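Local atomic coordinates of leucyl aminopeptidase (Trypanosoma brucei brucei, PDB entry 5NTD), a protein that probably removes leucine and other amino acids from the N-termini of peptides, as a two-metal M17 aminopeptidase assembled from six copies. Residues G[309-314]-G[499-504]; G[215-220]-G[291-296]; G[223-228]-G[318-323]; G[157-162]-G[435-440]. All blocks are in the same frame, centred on the assembly; numbering follows the deposited sequence.

Interaction 1. Residues G[309-314]-G[499-504]. With MN (manganese (II) ion), chain B; BES (2-(3-amino-2-hydroxy-4-phenyl-butyrylamino)-4-methyl-pentanoic acid), chain C.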
# COMPACT_ATOMS: atom_id res chain seq x y z
N MET G 309 -15.35 -8.52 12.65
CA MET G 309 -15.08 -7.99 14.00
C MET G 309 -16.32 -7.99 14.94
O MET G 309 -16.22 -7.62 16.10
CB MET G 309 -14.43 -6.61 13.95
CG MET G 309 -13.01 -6.68 13.39
SD MET G 309 -11.88 -7.63 14.43
CE MET G 309 -11.02 -8.63 13.24
N LYS G 310 -17.47 -8.40 14.42
CA LYS G 310 -18.63 -8.78 15.28
C LYS G 310 -18.24 -9.99 16.15
O LYS G 310 -18.85 -10.21 17.20
CB LYS G 310 -19.88 -9.12 14.49
CG LYS G 310 -19.79 -10.43 13.74
CD LYS G 310 -21.05 -10.79 12.96
CE LYS G 310 -20.80 -12.04 12.13
NZ LYS G 310 -22.01 -12.62 11.51
N HIS G 311 -17.22 -10.73 15.71
CA HIS G 311 -16.66 -11.84 16.48
C HIS G 311 -15.78 -11.39 17.66
O HIS G 311 -15.34 -12.24 18.46
CB HIS G 311 -15.83 -12.79 15.63
CG HIS G 311 -16.60 -13.45 14.53
ND1 HIS G 311 -15.98 -14.00 13.45
CD2 HIS G 311 -17.92 -13.66 14.34
CE1 HIS G 311 -16.88 -14.50 12.62
NE2 HIS G 311 -18.07 -14.30 13.14
N ASP G 312 -15.58 -10.09 17.81
CA ASP G 312 -14.59 -9.57 18.77
C ASP G 312 -15.09 -9.62 20.22
O ASP G 312 -14.39 -9.22 21.16
CB ASP G 312 -14.12 -8.14 18.41
CG ASP G 312 -12.68 -7.91 18.74
OD1 ASP G 312 -11.90 -8.90 18.77
OD2 ASP G 312 -12.21 -6.73 18.97
N MET G 313 -16.31 -10.10 20.38
CA MET G 313 -16.87 -10.40 21.73
C MET G 313 -16.83 -11.91 22.04
O MET G 313 -17.41 -12.39 22.99
CB MET G 313 -18.25 -9.78 21.95
CG MET G 313 -19.21 -9.85 20.79
SD MET G 313 -19.38 -11.50 20.14
CE MET G 313 -20.27 -12.26 21.51
N GLY G 314 -16.10 -12.65 21.22
CA GLY G 314 -16.02 -14.11 21.34
C GLY G 314 -15.47 -14.61 22.66
O GLY G 314 -15.86 -15.64 23.16
N PRO G 499 -9.81 -19.30 16.74
CA PRO G 499 -10.60 -20.48 16.99
C PRO G 499 -12.11 -20.26 17.20
O PRO G 499 -12.88 -21.20 17.14
CB PRO G 499 -9.96 -21.04 18.26
CG PRO G 499 -8.52 -20.66 18.14
CD PRO G 499 -8.58 -19.28 17.55
N VAL G 500 -12.49 -19.01 17.47
CA VAL G 500 -13.91 -18.68 17.66
C VAL G 500 -14.75 -18.69 16.39
O VAL G 500 -15.96 -18.53 16.44
CB VAL G 500 -14.14 -17.35 18.38
CG1 VAL G 500 -13.53 -17.41 19.76
CG2 VAL G 500 -13.63 -16.16 17.58
N PHE G 501 -14.12 -18.85 15.24
CA PHE G 501 -14.85 -18.84 13.96
C PHE G 501 -14.19 -19.71 12.89
O PHE G 501 -13.04 -20.04 12.96
CB PHE G 501 -15.07 -17.41 13.44
CG PHE G 501 -13.86 -16.79 12.77
CD1 PHE G 501 -12.87 -16.19 13.51
CD2 PHE G 501 -13.72 -16.83 11.38
CE1 PHE G 501 -11.74 -15.67 12.90
CE2 PHE G 501 -12.60 -16.30 10.77
CZ PHE G 501 -11.61 -15.71 11.53
N ASN G 502 -14.99 -20.06 11.91
CA ASN G 502 -14.50 -20.64 10.69
C ASN G 502 -15.32 -20.07 9.53
O ASN G 502 -16.03 -19.13 9.70
CB ASN G 502 -14.53 -22.17 10.76
CG ASN G 502 -15.95 -22.74 10.88
OD1 ASN G 502 -16.94 -22.13 10.50
ND2 ASN G 502 -16.02 -23.95 11.37
N SER G 503 -15.24 -20.69 8.38
CA SER G 503 -15.85 -20.12 7.17
C SER G 503 -17.38 -20.21 7.18
O SER G 503 -18.03 -19.51 6.43
CB SER G 503 -15.30 -20.76 5.90
OG SER G 503 -15.69 -22.11 5.88
N ASN G 504 -17.92 -21.01 8.08
CA ASN G 504 -19.38 -21.03 8.34
C ASN G 504 -19.87 -20.09 9.42
O ASN G 504 -21.06 -19.97 9.64
CB ASN G 504 -19.84 -22.44 8.68
CG ASN G 504 -19.71 -23.38 7.49
OD1 ASN G 504 -19.89 -22.98 6.34
ND2 ASN G 504 -19.36 -24.60 7.76
MN MN B . -10.36 -6.15 18.99
N2 BES C . -9.83 -7.69 17.78
C1 BES C . -8.54 -7.53 17.12
C6 BES C . -7.76 -8.86 16.96
C7 BES C . -8.12 -9.74 15.79
C8 BES C . -9.18 -10.64 15.88
C12 BES C . -7.37 -9.72 14.63
C9 BES C . -9.51 -11.46 14.80
C11 BES C . -7.70 -10.55 13.54
C10 BES C . -8.77 -11.41 13.62
C2 BES C . -7.75 -6.50 17.96
O2 BES C . -8.58 -5.52 18.65
C3 BES C . -6.85 -5.74 17.02
O3 BES C . -7.39 -4.73 16.52
N1 BES C . -5.61 -6.24 16.93
C4 BES C . -4.56 -5.71 16.11
C13 BES C . -3.69 -4.72 16.88
C14 BES C . -2.80 -3.83 16.01
C15 BES C . -3.45 -3.19 14.79
C16 BES C . -2.26 -2.70 16.85
C5 BES C . -3.65 -6.79 15.64
O1 BES C . -3.25 -6.73 14.47
O4 BES C . -3.32 -7.71 16.40
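Gly314 and Val500 bring the two backbones closest, their CA atoms 6.2 Å apart, where the start of helix 314-328 meets the residue just before the short strand 501-502. Residues 309-311 form a 3-10 segment, and Met313 takes the N-cap position of the helix that follows. Both pieces belong to the catalytic domain of the M17 leucyl aminopeptidases, and the tight turn serves its dinuclear metal site: one residue, Asp312, faces the manganese ion, while its neighbour His311 faces the 499-504 segment.

His311 is the side chain most involved, meeting Phe501 and, more loosely, Val500. With chi1 at -61°, the imidazole lies anti to its own carbonyl carbon and reaches across to the base of the phenylalanine side chain, ND1 and CE1 each standing 3.5 Å from Phe501 CB. The two rings meet obliquely, their planes 33° apart and their centroids 5.1 Å apart. Val500, small and branched, packs beside the turn, its CG1 resting 4.4 Å from the CA of Gly314; a residue without a side chain lets the backbone lie this near.

On the other side of the turn, Asp312 OD2 binds the manganese, as do Asp294, Glu373 and Lys289, while Thr401 hydrogen-bonds OD1 and so helps to fix the rotation of the carboxylate. Met309, long and flexible, bends at chi2 and chi3 to meet bestatin's phenyl ring, its CE 3.6 Å from C9. Bestatin's amino nitrogen N2 binds the same manganese at 2.0 Å.

Interaction 2. Residues G[215-220]-G[291-296]. With MN (manganese (II) ion), chain B; MN (manganese (II) ion), chain D; BES (2-(3-amino-2-hydroxy-4-phenyl-butyrylamino)-4-methyl-pentanoic acid), chain C.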
# COMPACT_ATOMS: atom_id res chain seq x y z
N ALA G 215 -24.13 -13.26 15.85
CA ALA G 215 -25.08 -12.15 15.80
C ALA G 215 -24.34 -10.90 15.36
O ALA G 215 -23.27 -10.60 15.88
CB ALA G 215 -25.75 -11.93 17.15
N PRO G 216 -24.93 -10.14 14.45
CA PRO G 216 -24.30 -8.89 14.05
C PRO G 216 -24.44 -7.84 15.12
O PRO G 216 -25.28 -7.96 16.00
CB PRO G 216 -25.09 -8.49 12.82
CG PRO G 216 -26.46 -9.02 13.08
CD PRO G 216 -26.22 -10.33 13.78
N PRO G 217 -23.59 -6.80 15.09
CA PRO G 217 -23.56 -5.86 16.20
C PRO G 217 -24.79 -5.00 16.27
O PRO G 217 -24.98 -4.33 17.25
CB PRO G 217 -22.31 -5.02 15.92
CG PRO G 217 -21.52 -5.78 14.93
CD PRO G 217 -22.52 -6.53 14.12
N ASN G 218 -25.57 -4.96 15.20
CA ASN G 218 -26.85 -4.22 15.24
C ASN G 218 -27.89 -4.92 16.13
O ASN G 218 -28.83 -4.30 16.59
CB ASN G 218 -27.41 -3.87 13.85
CG ASN G 218 -27.75 -5.08 13.06
OD1 ASN G 218 -26.89 -5.72 12.47
ND2 ASN G 218 -29.01 -5.44 13.06
N LEU G 219 -27.65 -6.20 16.42
CA LEU G 219 -28.49 -7.01 17.35
C LEU G 219 -27.82 -7.22 18.69
O LEU G 219 -28.43 -7.06 19.75
CB LEU G 219 -28.81 -8.36 16.75
CG LEU G 219 -29.70 -8.31 15.52
CD1 LEU G 219 -29.90 -9.71 14.96
CD2 LEU G 219 -31.06 -7.70 15.82
N LEU G 220 -26.55 -7.59 18.64
CA LEU G 220 -25.77 -7.78 19.86
C LEU G 220 -24.92 -6.57 20.12
O LEU G 220 -23.79 -6.43 19.63
CB LEU G 220 -24.93 -9.05 19.83
CG LEU G 220 -24.34 -9.28 21.25
CD1 LEU G 220 -25.37 -9.86 22.22
CD2 LEU G 220 -23.16 -10.19 21.17
N ILE G 291 -15.83 -6.97 23.05
CA ILE G 291 -15.86 -5.87 22.05
C ILE G 291 -16.89 -6.28 21.01
O ILE G 291 -16.61 -7.07 20.11
CB ILE G 291 -14.49 -5.57 21.44
CG1 ILE G 291 -13.52 -5.11 22.55
CG2 ILE G 291 -14.59 -4.50 20.36
CD1 ILE G 291 -13.93 -3.86 23.32
N VAL G 292 -18.07 -5.73 21.15
CA VAL G 292 -19.23 -6.07 20.28
C VAL G 292 -18.96 -5.79 18.82
O VAL G 292 -19.49 -6.45 17.94
CB VAL G 292 -20.52 -5.38 20.72
CG1 VAL G 292 -20.96 -5.97 22.05
CG2 VAL G 292 -20.34 -3.87 20.85
N TYR G 293 -18.17 -4.74 18.59
CA TYR G 293 -17.60 -4.46 17.28
C TYR G 293 -16.32 -3.63 17.40
O TYR G 293 -16.24 -2.72 18.20
CB TYR G 293 -18.58 -3.73 16.42
CG TYR G 293 -18.24 -3.68 14.94
CD1 TYR G 293 -18.23 -4.85 14.17
CD2 TYR G 293 -17.93 -2.48 14.32
CE1 TYR G 293 -17.94 -4.81 12.83
CE2 TYR G 293 -17.64 -2.42 12.97
CZ TYR G 293 -17.65 -3.58 12.23
OH TYR G 293 -17.37 -3.54 10.88
N ASP G 294 -15.31 -4.05 16.64
CA ASP G 294 -13.95 -3.46 16.67
C ASP G 294 -13.77 -2.82 15.29
O ASP G 294 -13.26 -3.45 14.37
CB ASP G 294 -12.84 -4.53 16.94
CG ASP G 294 -11.44 -3.92 17.27
OD1 ASP G 294 -11.40 -2.67 17.26
OD2 ASP G 294 -10.41 -4.68 17.61
N CYS G 295 -14.12 -1.54 15.16
CA CYS G 295 -13.79 -0.80 13.92
C CYS G 295 -12.31 -0.34 13.87
O CYS G 295 -11.85 0.12 12.86
CB CYS G 295 -14.73 0.39 13.70
SG CYS G 295 -14.28 1.95 14.49
N GLY G 296 -11.63 -0.45 15.00
CA GLY G 296 -10.24 0.03 15.19
C GLY G 296 -10.14 1.34 15.96
O GLY G 296 -9.08 1.74 16.40
MN MN B . -10.36 -6.15 18.99
MN MN D . -8.64 -3.79 17.72
N2 BES C . -9.83 -7.69 17.78
C1 BES C . -8.54 -7.53 17.12
C6 BES C . -7.76 -8.86 16.96
C7 BES C . -8.12 -9.74 15.79
C8 BES C . -9.18 -10.64 15.88
C12 BES C . -7.37 -9.72 14.63
C9 BES C . -9.51 -11.46 14.80
C11 BES C . -7.70 -10.55 13.54
C10 BES C . -8.77 -11.41 13.62
C2 BES C . -7.75 -6.50 17.96
O2 BES C . -8.58 -5.52 18.65
C3 BES C . -6.85 -5.74 17.02
O3 BES C . -7.39 -4.73 16.52
N1 BES C . -5.61 -6.24 16.93
C4 BES C . -4.56 -5.71 16.11
C13 BES C . -3.69 -4.72 16.88
C14 BES C . -2.80 -3.83 16.01
C15 BES C . -3.45 -3.19 14.79
C16 BES C . -2.26 -2.70 16.85
C5 BES C . -3.65 -6.79 15.64
O1 BES C . -3.25 -6.73 14.47
O4 BES C . -3.32 -7.71 16.40
O HOH W 1 -21.60 -8.53 18.45
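Pro217 sets its ring against Tyr293 with CG 3.5 Å from CD1 of the tyrosine, joining the loop between helices 196-214 and 222-236 to the strand end that carries the metal ligand Asp294. The approach is oblique, and the same CG also lies near the carbonyl oxygen of Val292. A proline suits the place: its compact, rigid ring offers an apolar surface to the aromatic ring. Tyr293 swings its ring beside its own carbonyl carbon (chi1 -165°), which leaves CB and CD1 facing Pro217 while the hydroxyl runs on to hydrogen-bond the backbone oxygen of Asn353 of a second subunit.

Val292 sits where the chain turns a corner, and its CB comes 3.6 Å from the carbonyl oxygen of Leu220. CG1 also lies close to that oxygen, at 3.8 Å. A water lies within hydrogen-bonding distance of both carbonyl oxygens, 3.3 Å from Leu220 O and 3.0 Å from Val292 O, though it has more acceptors in reach than protons to give.

Beyond this packing, Asp294 extends its carboxylate away from its backbone N (chi1 -168°) into the dinuclear centre. Its OD2 bridges both manganese ions at 2.0 Å each, and OD1 is held by Asn344, with a weak bond from Gly296 N. Glu373 and Asp371 are among the other ligands, and bestatin's O2 also bridges the two metals.

The chemistry thus changes along one short segment: van der Waals packing, partly against carbonyl oxygens and with a water nearby, joins Val292 and Tyr293 to the loop, whereas at the next residue a carboxylate oxygen is shared by two metal ions, so a packed, largely apolar segment leads into the metal centre.

Interaction 3. Residues G[223-228]-G[318-323]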
# COMPACT_ATOMS: atom_id res chain seq x y z
N ALA G 223 -25.54 -3.10 25.26
CA ALA G 223 -26.79 -3.10 26.03
C ALA G 223 -27.51 -4.43 25.94
O ALA G 223 -27.97 -4.95 26.99
CB ALA G 223 -27.72 -1.99 25.59
N THR G 224 -27.63 -4.99 24.74
CA THR G 224 -28.37 -6.27 24.64
C THR G 224 -27.60 -7.43 25.28
O THR G 224 -28.20 -8.34 25.86
CB THR G 224 -28.82 -6.64 23.24
OG1 THR G 224 -27.69 -6.76 22.39
CG2 THR G 224 -29.77 -5.61 22.73
N PHE G 225 -26.29 -7.39 25.19
CA PHE G 225 -25.45 -8.43 25.83
C PHE G 225 -25.70 -8.35 27.35
O PHE G 225 -25.89 -9.36 28.03
CB PHE G 225 -23.99 -8.24 25.51
CG PHE G 225 -23.13 -9.48 25.64
CD1 PHE G 225 -23.46 -10.55 26.45
CD2 PHE G 225 -21.91 -9.52 24.96
CE1 PHE G 225 -22.63 -11.64 26.56
CE2 PHE G 225 -21.06 -10.63 25.07
CZ PHE G 225 -21.42 -11.69 25.88
N THR G 226 -25.70 -7.14 27.86
CA THR G 226 -25.95 -6.92 29.28
C THR G 226 -27.35 -7.46 29.68
O THR G 226 -27.50 -8.11 30.71
CB THR G 226 -25.83 -5.44 29.64
OG1 THR G 226 -24.48 -5.03 29.39
CG2 THR G 226 -26.16 -5.20 31.13
N GLU G 227 -28.35 -7.13 28.89
CA GLU G 227 -29.72 -7.58 29.17
C GLU G 227 -29.82 -9.09 29.16
O GLU G 227 -30.54 -9.68 29.96
CB GLU G 227 -30.73 -7.02 28.18
CG GLU G 227 -31.04 -5.56 28.42
CD GLU G 227 -31.89 -4.99 27.29
OE1 GLU G 227 -32.92 -5.63 26.94
OE2 GLU G 227 -31.54 -3.91 26.73
N ILE G 228 -29.10 -9.70 28.24
CA ILE G 228 -29.07 -11.17 28.16
C ILE G 228 -28.49 -11.76 29.44
O ILE G 228 -29.03 -12.72 30.00
CB ILE G 228 -28.30 -11.65 26.93
CG1 ILE G 228 -29.14 -11.36 25.68
CG2 ILE G 228 -27.99 -13.15 27.02
CD1 ILE G 228 -28.33 -11.33 24.40
N ALA G 318 -17.52 -16.68 25.43
CA ALA G 318 -16.94 -17.91 25.91
C ALA G 318 -17.02 -18.02 27.46
O ALA G 318 -17.48 -19.00 28.00
CB ALA G 318 -15.50 -18.05 25.47
N VAL G 319 -16.55 -16.99 28.14
CA VAL G 319 -16.58 -16.98 29.60
C VAL G 319 -18.02 -16.92 30.13
O VAL G 319 -18.35 -17.56 31.12
CB VAL G 319 -15.74 -15.87 30.25
CG1 VAL G 319 -14.28 -16.05 29.87
CG2 VAL G 319 -16.22 -14.47 29.89
N PHE G 320 -18.85 -16.17 29.46
CA PHE G 320 -20.26 -16.08 29.84
C PHE G 320 -20.91 -17.45 29.82
O PHE G 320 -21.57 -17.86 30.75
CB PHE G 320 -21.03 -15.14 28.92
CG PHE G 320 -22.49 -15.04 29.25
CD1 PHE G 320 -22.90 -14.64 30.51
CD2 PHE G 320 -23.47 -15.33 28.30
CE1 PHE G 320 -24.26 -14.52 30.82
CE2 PHE G 320 -24.82 -15.22 28.60
CZ PHE G 320 -25.21 -14.82 29.87
N CYS G 321 -20.73 -18.17 28.72
CA CYS G 321 -21.41 -19.45 28.53
C CYS G 321 -20.77 -20.55 29.40
O CYS G 321 -21.46 -21.46 29.86
CB CYS G 321 -21.47 -19.83 27.08
SG CYS G 321 -22.52 -18.71 26.10
N GLY G 322 -19.48 -20.48 29.59
CA GLY G 322 -18.78 -21.42 30.50
C GLY G 322 -19.30 -21.24 31.92
O GLY G 322 -19.52 -22.20 32.66
N PHE G 323 -19.49 -19.98 32.29
CA PHE G 323 -20.13 -19.61 33.55
C PHE G 323 -21.54 -20.22 33.64
O PHE G 323 -21.90 -20.80 34.65
CB PHE G 323 -20.21 -18.12 33.68
CG PHE G 323 -20.86 -17.65 34.95
CD1 PHE G 323 -20.11 -17.38 36.07
CD2 PHE G 323 -22.21 -17.36 34.98
CE1 PHE G 323 -20.69 -16.86 37.22
CE2 PHE G 323 -22.81 -16.84 36.12
CZ PHE G 323 -22.05 -16.59 37.24
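Phe225 turns the edge of its ring toward the face of Phe320, a T-shaped pair with ring centroids 6.0 Å apart and planes at 80°. The closest atoms are Phe225 CE1 and Phe320 CD2, at 4.2 Å. Ile228, one helical turn further along, adds its branch methyl CG2, which stands 4.1 Å from Phe320 CE2; the two side chains cross at about a right angle. Phe320 is therefore shared between two partners on one face of helix 222-236, and a broad flat ring is well suited to meet both.

The torsions explain the reach. Phe320 CG is anti to the backbone N (chi1 179°), carrying its ring toward helix 222-236, although the nearest CA atoms, those of Phe225 and Phe320, are 10.1 Å apart. Phe225 adopts a similar first torsion, and the two side chains slide past one another in opposite directions.

This is helix-to-helix packing in the catalytic domain of the M17 family, whose mixed beta-sheet is flanked by helices; 222-236 and 314-328 meet here through large apolar side chains instead of close backbones. Farther out, Leu212 of helix 196-214 touches both Ile228 and Phe320. Leu341 of strand 334-344 touches Phe225, and Leu272 of strand 268-274 touches Phe320, while Cys19 of helix 6-20 packs on Ile228. Near the start of helix 222-236, Thr224 OG1 hydrogen-bonds to Thr221 N and Leu219 O, tying the first turn to the preceding loop.

Interaction 4. Residues G[157-162]-G[435-440]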
# COMPACT_ATOMS: atom_id res chain seq x y z
N VAL G 157 -20.91 -31.88 17.87
CA VAL G 157 -22.24 -31.96 17.24
C VAL G 157 -23.04 -30.70 17.49
O VAL G 157 -23.74 -30.20 16.60
CB VAL G 157 -23.02 -33.19 17.72
CG1 VAL G 157 -24.45 -33.17 17.18
CG2 VAL G 157 -22.31 -34.45 17.26
N ALA G 158 -22.92 -30.15 18.68
CA ALA G 158 -23.53 -28.85 19.00
C ALA G 158 -23.13 -27.75 17.99
O ALA G 158 -23.94 -26.91 17.59
CB ALA G 158 -23.16 -28.40 20.40
N ARG G 159 -21.88 -27.76 17.57
CA ARG G 159 -21.35 -26.68 16.69
C ARG G 159 -21.52 -26.97 15.21
O ARG G 159 -21.19 -26.15 14.37
CB ARG G 159 -19.88 -26.32 17.03
CG ARG G 159 -18.80 -27.26 16.50
CD ARG G 159 -17.41 -26.77 16.89
NE ARG G 159 -16.82 -27.48 18.03
CZ ARG G 159 -16.70 -26.99 19.27
NH1 ARG G 159 -17.18 -25.79 19.60
NH2 ARG G 159 -16.10 -27.71 20.21
N CYS G 160 -22.05 -28.14 14.88
CA CYS G 160 -22.13 -28.57 13.49
C CYS G 160 -23.41 -28.10 12.83
O CYS G 160 -24.34 -27.66 13.48
CB CYS G 160 -22.00 -30.10 13.36
SG CYS G 160 -23.58 -30.97 13.47
N GLY G 161 -23.42 -28.22 11.53
CA GLY G 161 -24.61 -27.97 10.74
C GLY G 161 -24.98 -26.50 10.68
O GLY G 161 -24.17 -25.63 10.96
N LYS G 162 -26.23 -26.27 10.31
CA LYS G 162 -26.75 -24.92 10.18
C LYS G 162 -26.83 -24.27 11.54
O LYS G 162 -27.15 -24.92 12.51
CB LYS G 162 -28.10 -24.92 9.48
CG LYS G 162 -27.88 -25.10 7.99
CD LYS G 162 -29.03 -25.49 7.09
CE LYS G 162 -28.77 -25.14 5.63
NZ LYS G 162 -27.41 -25.53 5.16
N SER G 435 -11.55 -31.70 25.84
CA SER G 435 -12.77 -31.03 25.32
C SER G 435 -12.83 -30.96 23.81
O SER G 435 -13.89 -30.76 23.24
CB SER G 435 -12.89 -29.63 25.87
OG SER G 435 -11.86 -28.78 25.34
N GLY G 436 -11.69 -31.05 23.17
CA GLY G 436 -11.58 -30.79 21.72
C GLY G 436 -11.29 -29.33 21.36
O GLY G 436 -10.94 -29.01 20.23
N GLU G 437 -11.48 -28.44 22.33
CA GLU G 437 -11.28 -26.97 22.15
C GLU G 437 -9.83 -26.65 22.46
O GLU G 437 -9.46 -26.16 23.53
CB GLU G 437 -12.30 -26.19 22.95
CG GLU G 437 -13.70 -26.47 22.40
CD GLU G 437 -14.84 -25.75 23.06
OE1 GLU G 437 -14.61 -25.00 24.02
OE2 GLU G 437 -16.00 -25.93 22.59
N THR G 438 -8.99 -27.03 21.50
CA THR G 438 -7.55 -27.17 21.72
C THR G 438 -6.82 -25.83 21.87
O THR G 438 -7.25 -24.84 21.33
CB THR G 438 -6.86 -27.94 20.59
OG1 THR G 438 -7.32 -27.44 19.34
CG2 THR G 438 -7.20 -29.41 20.67
N CYS G 439 -5.76 -25.85 22.66
CA CYS G 439 -4.89 -24.74 22.92
C CYS G 439 -3.43 -25.09 22.66
O CYS G 439 -3.07 -26.25 22.52
CB CYS G 439 -5.03 -24.23 24.38
SG CYS G 439 -6.71 -23.77 24.81
N PHE G 440 -2.59 -24.06 22.65
CA PHE G 440 -1.13 -24.24 22.58
C PHE G 440 -0.44 -23.06 23.23
O PHE G 440 -0.91 -21.93 23.12
CB PHE G 440 -0.69 -24.41 21.13
CG PHE G 440 0.70 -24.92 21.01
CD1 PHE G 440 0.98 -26.29 21.24
CD2 PHE G 440 1.76 -24.06 20.82
CE1 PHE G 440 2.27 -26.77 21.19
CE2 PHE G 440 3.06 -24.53 20.79
CZ PHE G 440 3.32 -25.88 20.96
O HOH W 2 -15.14 -30.74 20.65
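Arg159 reaches from the end of helix 150-158 to Glu437, starting with CB directed toward the 435-440 segment. CG sits between the backbone N and the carbonyl carbon (chi1 79°), and the chain then runs extended to CD before bending at chi3, which brings the guanidinium end-on to the acid. Along the way the side chain touches Thr206 of helix 196-214 and Thr124 of helix 120-131. Both terminal nitrogens grip a single oxygen: NH2 lies 3.0 Å from Glu437 OE2 and NH1 3.2 Å from it, the NH2 bond being the straighter at 157°. NH2 approaches the anti lone pair of OE2, and the oxygen lies almost in the guanidinium plane, although that plane is turned 54° from the carboxylate.

This salt bridge joins the macro-type N-terminal domain to the catalytic domain, and arginine suits the span because it can bond several acceptors at once. NH1 also donates to Thr507 O. NH2 donates to a water 3.2 Å away, which in turn bonds to Ser435 O.

Glu437 is steadied at its other oxygen, OE1, by the backbone nitrogens of Gly510 and Leu513. Its own backbone N donates to Ser435 OG at 3.1 Å, closing an ST turn after helix 422-435.

How the interactions relate
Interactions 1, 2 and 3 lie buried within the catalytic domain, whereas interaction 4 is partly buried and joins that domain to the N-terminal one. Interactions 1 and 2 supply ligands to the same manganese ion, their Asp312 and Asp294 OD2 atoms 3.0 Å apart, and both reach a second subunit. Interaction 3 is purely apolar and touches no other chain; it adjoins the others through Leu220, which packs on Phe225 and Ile228, and through Met313, which meets Phe225. Helix 314-328 is common ground, its start belonging to interaction 1 and its later turn to interaction 3. Only interaction 4 relies on a salt bridge across its segments.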